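Local coordinates for protein tumor necrosis factor receptor superfamily member 16 (PDB 1SG1) that probably binds nerve growth factor and related neurotrophins at the cell surface through an elongated extracellular array of cysteine-rich regions, at residues Lys17-Asn20 / Gly24-Gln27; Ala69-Val72 / Asp76-Cys79; Gly124-Glu129 / Pro135-Thr140. One frame throughout, in Å; residues are numbered along the deposited sequence.

Interaction 1. Residues Lys17-Asn20 / Gly24-Gln27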
loop_
_atom_site.group_PDB
_atom_site.type_symbol
_atom_site.label_atom_id
_atom_site.label_comp_id
_atom_site.label_asym_id
_atom_site.label_seq_id
_atom_site.Cartn_x
_atom_site.Cartn_y
_atom_site.Cartn_z
ATOM N N LYS C 17 25.365 28.210 -8.720
ATOM C CA LYS C 17 24.046 27.700 -9.081
ATOM C C LYS C 17 23.772 26.529 -8.153
ATOM O O LYS C 17 24.701 25.945 -7.598
ATOM C CB LYS C 17 24.023 27.204 -10.527
ATOM C CG LYS C 17 24.069 28.296 -11.575
ATOM C CD LYS C 17 24.137 27.696 -12.976
ATOM C CE LYS C 17 23.858 28.744 -14.048
ATOM N NZ LYS C 17 22.469 29.290 -13.933
ATOM N N ALA C 18 22.504 26.179 -7.986
ATOM C CA ALA C 18 22.163 25.072 -7.109
ATOM C C ALA C 18 21.596 23.872 -7.856
ATOM O O ALA C 18 20.909 24.020 -8.863
ATOM C CB ALA C 18 21.177 25.538 -6.024
ATOM N N CYS C 19 21.905 22.669 -7.334
ATOM C CA CYS C 19 21.429 21.415 -7.908
ATOM C C CYS C 19 20.031 21.184 -7.364
ATOM O O CYS C 19 19.844 20.889 -6.190
ATOM C CB CYS C 19 22.338 20.253 -7.516
ATOM S SG CYS C 19 24.054 20.470 -8.069
ATOM N N ASN C 20 19.059 21.342 -8.246
ATOM C CA ASN C 20 17.654 21.189 -7.924
ATOM C C ASN C 20 17.260 19.840 -7.324
ATOM O O ASN C 20 18.106 19.042 -6.917
ATOM C CB ASN C 20 16.831 21.476 -9.186
ATOM C CG ASN C 20 17.482 20.922 -10.453
ATOM O OD1 ASN C 20 16.973 21.122 -11.559
ATOM N ND2 ASN C 20 18.613 20.225 -10.297
ATOM N N GLY C 24 22.081 15.870 -7.722
ATOM C CA GLY C 24 23.076 16.130 -6.703
ATOM C C GLY C 24 24.239 16.942 -7.254
ATOM O O GLY C 24 24.266 17.283 -8.438
ATOM N N VAL C 25 25.205 17.260 -6.394
ATOM C CA VAL C 25 26.376 18.029 -6.804
ATOM C C VAL C 25 27.552 17.115 -7.179
ATOM O O VAL C 25 28.148 16.468 -6.317
ATOM C CB VAL C 25 26.829 18.988 -5.679
ATOM C CG1 VAL C 25 28.060 19.766 -6.112
ATOM C CG2 VAL C 25 25.707 19.935 -5.334
ATOM N N ALA C 26 27.879 17.067 -8.467
ATOM C CA ALA C 26 28.981 16.245 -8.938
ATOM C C ALA C 26 30.284 16.802 -8.364
ATOM O O ALA C 26 31.054 16.086 -7.718
ATOM C CB ALA C 26 29.024 16.253 -10.456
ATOM N N GLN C 27 30.519 18.090 -8.582
ATOM C CA GLN C 27 31.729 18.734 -8.088
ATOM C C GLN C 27 31.430 20.134 -7.549
ATOM O O GLN C 27 30.883 20.981 -8.255
ATOM C CB GLN C 27 32.771 18.790 -9.205
ATOM C CG GLN C 27 34.049 19.524 -8.860
ATOM C CD GLN C 27 34.957 19.647 -10.061
ATOM O OE1 GLN C 27 35.539 18.659 -10.520
ATOM N NE2 GLN C 27 35.068 20.859 -10.592
#

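Interaction 2. Residues Ala69-Val72 / Asp76-Cys79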
loop_
_atom_site.group_PDB
_atom_site.type_symbol
_atom_site.label_atom_id
_atom_site.label_comp_id
_atom_site.label_asym_id
_atom_site.label_seq_id
_atom_site.Cartn_x
_atom_site.Cartn_y
_atom_site.Cartn_z
ATOM N N ALA C 69 8.397 2.172 1.578
ATOM C CA ALA C 69 8.445 3.173 0.523
ATOM C C ALA C 69 9.727 3.022 -0.307
ATOM O O ALA C 69 10.824 2.944 0.232
ATOM C CB ALA C 69 8.377 4.559 1.136
ATOM N N PRO C 70 9.606 2.950 -1.637
ATOM C CA PRO C 70 10.847 2.806 -2.404
ATOM C C PRO C 70 11.553 4.139 -2.669
ATOM O O PRO C 70 10.949 5.217 -2.648
ATOM C CB PRO C 70 10.383 2.128 -3.679
ATOM C CG PRO C 70 9.062 2.745 -3.895
ATOM C CD PRO C 70 8.432 2.781 -2.506
ATOM N N CYS C 71 12.846 4.051 -2.926
ATOM C CA CYS C 71 13.636 5.237 -3.176
ATOM C C CYS C 71 13.486 5.818 -4.578
ATOM O O CYS C 71 13.677 5.115 -5.565
ATOM C CB CYS C 71 15.093 4.920 -2.931
ATOM S SG CYS C 71 16.093 6.386 -2.564
ATOM N N VAL C 72 13.125 7.092 -4.655
ATOM C CA VAL C 72 13.018 7.775 -5.936
ATOM C C VAL C 72 14.217 8.703 -6.003
ATOM O O VAL C 72 14.908 8.884 -5.004
ATOM C CB VAL C 72 11.739 8.590 -6.045
ATOM C CG1 VAL C 72 11.793 9.470 -7.293
ATOM C CG2 VAL C 72 10.559 7.656 -6.147
ATOM N N ASP C 76 14.063 9.786 -0.403
ATOM C CA ASP C 76 14.667 8.611 0.173
ATOM C C ASP C 76 13.600 7.530 0.333
ATOM O O ASP C 76 12.397 7.786 0.196
ATOM C CB ASP C 76 15.245 8.964 1.532
ATOM C CG ASP C 76 16.110 7.872 2.091
ATOM O OD1 ASP C 76 16.416 6.929 1.354
ATOM O OD2 ASP C 76 16.493 7.962 3.264
ATOM N N ALA C 77 14.057 6.320 0.630
ATOM C CA ALA C 77 13.178 5.212 0.829
ATOM C C ALA C 77 12.791 5.230 2.299
ATOM O O ALA C 77 13.430 5.898 3.103
ATOM C CB ALA C 77 13.893 3.926 0.490
ATOM N N VAL C 78 11.727 4.508 2.634
ATOM C CA VAL C 78 11.300 4.393 4.005
ATOM C C VAL C 78 11.162 2.904 4.328
ATOM O O VAL C 78 10.710 2.121 3.507
ATOM C CB VAL C 78 9.989 5.151 4.261
ATOM C CG1 VAL C 78 9.772 5.266 5.738
ATOM C CG2 VAL C 78 10.053 6.552 3.639
ATOM N N CYS C 79 11.608 2.540 5.529
ATOM C CA CYS C 79 11.589 1.173 6.006
ATOM C C CYS C 79 10.834 0.998 7.305
ATOM O O CYS C 79 10.954 1.803 8.205
ATOM C CB CYS C 79 13.004 0.682 6.245
ATOM S SG CYS C 79 14.147 0.787 4.844
#

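Interaction 3. Residues Gly124-Glu129 / Pro135-Thr140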
loop_
_atom_site.group_PDB
_atom_site.type_symbol
_atom_site.label_atom_id
_atom_site.label_comp_id
_atom_site.label_asym_id
_atom_site.label_seq_id
_atom_site.Cartn_x
_atom_site.Cartn_y
_atom_site.Cartn_z
ATOM N N GLY C 124 -20.068 -14.036 26.232
ATOM C CA GLY C 124 -20.728 -14.253 24.963
ATOM C C GLY C 124 -19.876 -14.428 23.725
ATOM O O GLY C 124 -20.424 -14.584 22.636
ATOM N N THR C 125 -18.555 -14.393 23.871
ATOM C CA THR C 125 -17.662 -14.553 22.721
ATOM C C THR C 125 -16.520 -15.507 23.009
ATOM O O THR C 125 -16.265 -15.869 24.155
ATOM C CB THR C 125 -17.054 -13.200 22.235
ATOM O OG1 THR C 125 -16.078 -12.728 23.178
ATOM C CG2 THR C 125 -18.154 -12.159 22.053
ATOM N N TYR C 126 -15.822 -15.906 21.959
ATOM C CA TYR C 126 -14.730 -16.836 22.119
ATOM C C TYR C 126 -13.663 -16.554 21.092
ATOM O O TYR C 126 -13.847 -15.739 20.186
ATOM C CB TYR C 126 -15.223 -18.264 21.899
ATOM C CG TYR C 126 -15.524 -18.551 20.442
ATOM C CD1 TYR C 126 -16.606 -17.941 19.799
ATOM C CD2 TYR C 126 -14.691 -19.380 19.688
ATOM C CE1 TYR C 126 -16.851 -18.148 18.445
ATOM C CE2 TYR C 126 -14.924 -19.594 18.333
ATOM C CZ TYR C 126 -16.006 -18.976 17.719
ATOM O OH TYR C 126 -16.256 -19.201 16.380
ATOM N N SER C 127 -12.544 -17.244 21.248
ATOM C CA SER C 127 -11.438 -17.142 20.327
ATOM C C SER C 127 -10.906 -18.539 20.252
ATOM O O SER C 127 -10.439 -19.091 21.230
ATOM C CB SER C 127 -10.344 -16.191 20.822
ATOM O OG SER C 127 -9.282 -16.133 19.876
ATOM N N ASP C 128 -11.010 -19.089 19.059
ATOM C CA ASP C 128 -10.588 -20.437 18.725
ATOM C C ASP C 128 -9.085 -20.592 18.557
ATOM O O ASP C 128 -8.542 -21.656 18.810
ATOM C CB ASP C 128 -11.253 -20.832 17.408
ATOM C CG ASP C 128 -12.116 -22.042 17.538
ATOM O OD1 ASP C 128 -11.558 -23.128 17.779
ATOM O OD2 ASP C 128 -13.349 -21.908 17.401
ATOM N N GLU C 129 -8.414 -19.532 18.128
ATOM C CA GLU C 129 -6.991 -19.643 17.864
ATOM C C GLU C 129 -6.058 -18.623 18.463
ATOM O O GLU C 129 -6.470 -17.620 19.058
ATOM C CB GLU C 129 -6.766 -19.665 16.356
ATOM C CG GLU C 129 -7.568 -20.723 15.655
ATOM C CD GLU C 129 -7.699 -20.444 14.189
ATOM O OE1 GLU C 129 -6.652 -20.415 13.505
ATOM O OE2 GLU C 129 -8.848 -20.246 13.723
ATOM N N PRO C 135 -10.352 -11.429 16.099
ATOM C CA PRO C 135 -11.065 -10.805 17.212
ATOM C C PRO C 135 -11.958 -11.872 17.847
ATOM O O PRO C 135 -12.186 -12.918 17.257
ATOM C CB PRO C 135 -11.857 -9.702 16.527
ATOM C CG PRO C 135 -12.224 -10.335 15.232
ATOM C CD PRO C 135 -10.980 -11.094 14.811
ATOM N N CYS C 136 -12.441 -11.627 19.062
ATOM C CA CYS C 136 -13.310 -12.586 19.739
ATOM C C CYS C 136 -14.601 -12.631 18.941
ATOM O O CYS C 136 -15.094 -11.609 18.480
ATOM C CB CYS C 136 -13.554 -12.156 21.180
ATOM S SG CYS C 136 -12.071 -12.244 22.263
ATOM N N LEU C 137 -15.135 -13.825 18.748
ATOM C CA LEU C 137 -16.334 -13.976 17.952
ATOM C C LEU C 137 -17.588 -14.253 18.759
ATOM O O LEU C 137 -17.530 -14.731 19.901
ATOM C CB LEU C 137 -16.123 -15.098 16.925
ATOM C CG LEU C 137 -14.982 -14.895 15.918
ATOM C CD1 LEU C 137 -15.090 -15.941 14.842
ATOM C CD2 LEU C 137 -15.072 -13.528 15.282
ATOM N N PRO C 138 -18.749 -13.922 18.189
ATOM C CA PRO C 138 -19.998 -14.171 18.905
ATOM C C PRO C 138 -20.339 -15.659 18.886
ATOM O O PRO C 138 -20.283 -16.310 17.851
ATOM C CB PRO C 138 -21.014 -13.282 18.164
ATOM C CG PRO C 138 -20.453 -13.142 16.813
ATOM C CD PRO C 138 -18.968 -12.992 17.071
ATOM N N CYS C 139 -20.667 -16.188 20.054
ATOM C CA CYS C 139 -20.992 -17.602 20.208
ATOM C C CYS C 139 -22.152 -18.082 19.343
ATOM O O CYS C 139 -23.087 -17.323 19.054
ATOM C CB CYS C 139 -21.343 -17.915 21.664
ATOM S SG CYS C 139 -20.037 -17.794 22.939
ATOM N N THR C 140 -22.082 -19.345 18.929
ATOM C CA THR C 140 -23.164 -19.957 18.173
ATOM C C THR C 140 -24.227 -20.350 19.203
ATOM O O THR C 140 -23.910 -20.908 20.252
ATOM C CB THR C 140 -22.719 -21.255 17.475
ATOM O OG1 THR C 140 -22.004 -20.945 16.278
ATOM C CG2 THR C 140 -23.922 -22.116 17.123
#

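Interaction 1. Residues Lys17-Asn20 / Gly24-Gln27
Cys-19 meets Gly-24 and Val-25 through its sulfur, and no hydrogen bond joins the segments Lys17-Asn20 and Gly24-Gln27. The apolar part of the contact is Cys-19 SG against one branch of Val-25, whose CG2 lies 3.2 Å from that SG, a close approach for sulfur and methyl. Val-25 carries CG1 anti to its own nitrogen (chi1 179°) and CG2 anti to its carbonyl carbon, and it is CG2 that touches. A beta-branched residue suits the spot, since it can put one methyl on the sulfur from the strand without a long, mobile side chain.

The other touch is a van der Waals approach to a backbone carbonyl. Cys-19 SG lies 3.2 Å from Gly-24 O, while Cys-19 CB is 3.7 Å from the same Gly-24 O, so the half-cystine sits beside the carbonyl near the start of the strand. Gly-24, its CA 5.7 Å from Cys-19 CA, takes part through that carbonyl; this contact does not itself call for a missing side chain.

Covalent chemistry explains the sulfur's place. Cys-19 is disulfide-bonded to Cys-36, on the strand 35-38 that pairs antiparallel with 23-27, an arrangement characteristic of the cysteine-rich regions of the TNF receptor superfamily. Backbone hydrogen bonds between Gly-24 and Glu-37 and between Ala-26 and Val-35 hold the two strands together, and a classic beta bulge, Ala-26 and Gln-27 facing Val-35, bends the edge just beyond the contact. On the loop side, Asn-20 ND2 bonds to Glu-23 OE1, bridging the short connection between the segments, and Cys-19 shares a backbone hydrogen bond with Ser-50.

Interaction 2. Residues Ala69-Val72 / Asp76-Cys79
Ala-69 and Val-78 face each other as an antiparallel hydrogen-bonded pair where strands 65-69 and 78-81 meet, a small two-stranded sheet of the kind found in TNF receptor cysteine-rich regions. Their side chains emerge on the same face: the methyl of Ala-69 lies alongside Val-78, with Ala-69 CB 3.6 Å from Val-78 CG2. The small alanine lets the branched neighbour come this close, and an apolar side chain from the chain of another protein packs on Ala-69. Both backbone bonds of the pair, Ala-69 N to Val-78 O and Val-78 N to Ala-69 O, measure 3.0 Å.

Further along, the methyl of Ala-77 lies against the backbone of the other segment, with Ala-77 CB 3.2 Å from Ala-69 O and 3.8 Å from Cys-71 CB.

Asp-76 divides its carboxylate: OD2 bonds to Thr-59 OG1, and OD1 receives the backbone N-H of Ala-77. The nitrogen approaches from above the carboxylate plane, 52° out of it, and the modelled length of this second bond is too short to be trusted. An alanine here would probably leave the Thr-59 hydroxyl without its carboxylate mate. Cys-71 places SG anti to its nitrogen (chi1 -157°), where it forms the disulfide with Cys-58 and lies beside the aspartate backbone, Cys-71 SG being 3.8 Å from Asp-76 CA.

Interaction 3. Residues Gly124-Glu129 / Pro135-Thr140
The ring of Tyr-126 packs on Leu-137 and, of Pro-138, has only the backbone O at its edge. Pro-138 O lies near the ring plane, and the closest ring atom, Tyr-126 CE1, is 3.9 Å from that Pro-138 O; Asp-128 CG stands in plane at the edge too. Leu-137 CB comes to CE1 from above the ring plane, unlike Pro-138 O: Leu-137 CB is 3.5 Å from Tyr-126 CE1, while its branch reaches the phenol end, Leu-137 CD1 lying 3.8 Å from Tyr-126 OH. CG of the tyrosine sits between its nitrogen and carbonyl carbon (chi1 72°), which sends the ring across the returning strand.

Beneath the side chains runs a short antiparallel hairpin, strands 125-126 and 137-138, with Tyr-126 and Leu-137 a hydrogen-bonded pair and Thr-125 and Pro-138 a non-hydrogen-bonded one. Proline, lacking an N-H, is at home in that second place. Leu-137 N reaches Tyr-126 O at 2.7 Å, in the carbonyl plane, and Cys-139 N reaches Gly-124 O at 3.0 Å with a nearly straight 169° N-H...O angle. The return bond, Tyr-126 N to Leu-137 O, is less certain. Gly-124 adopts a positive phi of 93° at which a side chain would collide with the preceding carbonyl.

On the face of the hairpin bearing Thr-125, Thr-125 OG1 lies 3.3 Å from Cys-136 CB while donating to Pro-122 O. Backbone bonds thus set the register of this very short hairpin, disulfides on either side of the returning strand, at Cys-136 and Cys-139, tie it to Cys-121 and Cys-152, and the tyrosine adds apolar cover to one side.

In the fold
All three contacts lie in series along a long, helix-free chain and draw on disulfides. Interactions 1 and 2 are buried, whereas interaction 3 is partly exposed. Interaction 1 stands on one half-cystine against a strand, without a hydrogen bond between its segments; interaction 2 closes the end of a two-stranded sheet with paired backbone bonds and alanine methyls; interaction 3 forms a separate hairpin and adds an aromatic ring. None shares a strand with another. The centres of interactions 1 and 3 are 61 Å apart, on opposite sides of the chain's centre, while interaction 2 sits near that centre. Side chains from other protein chains pack on all three.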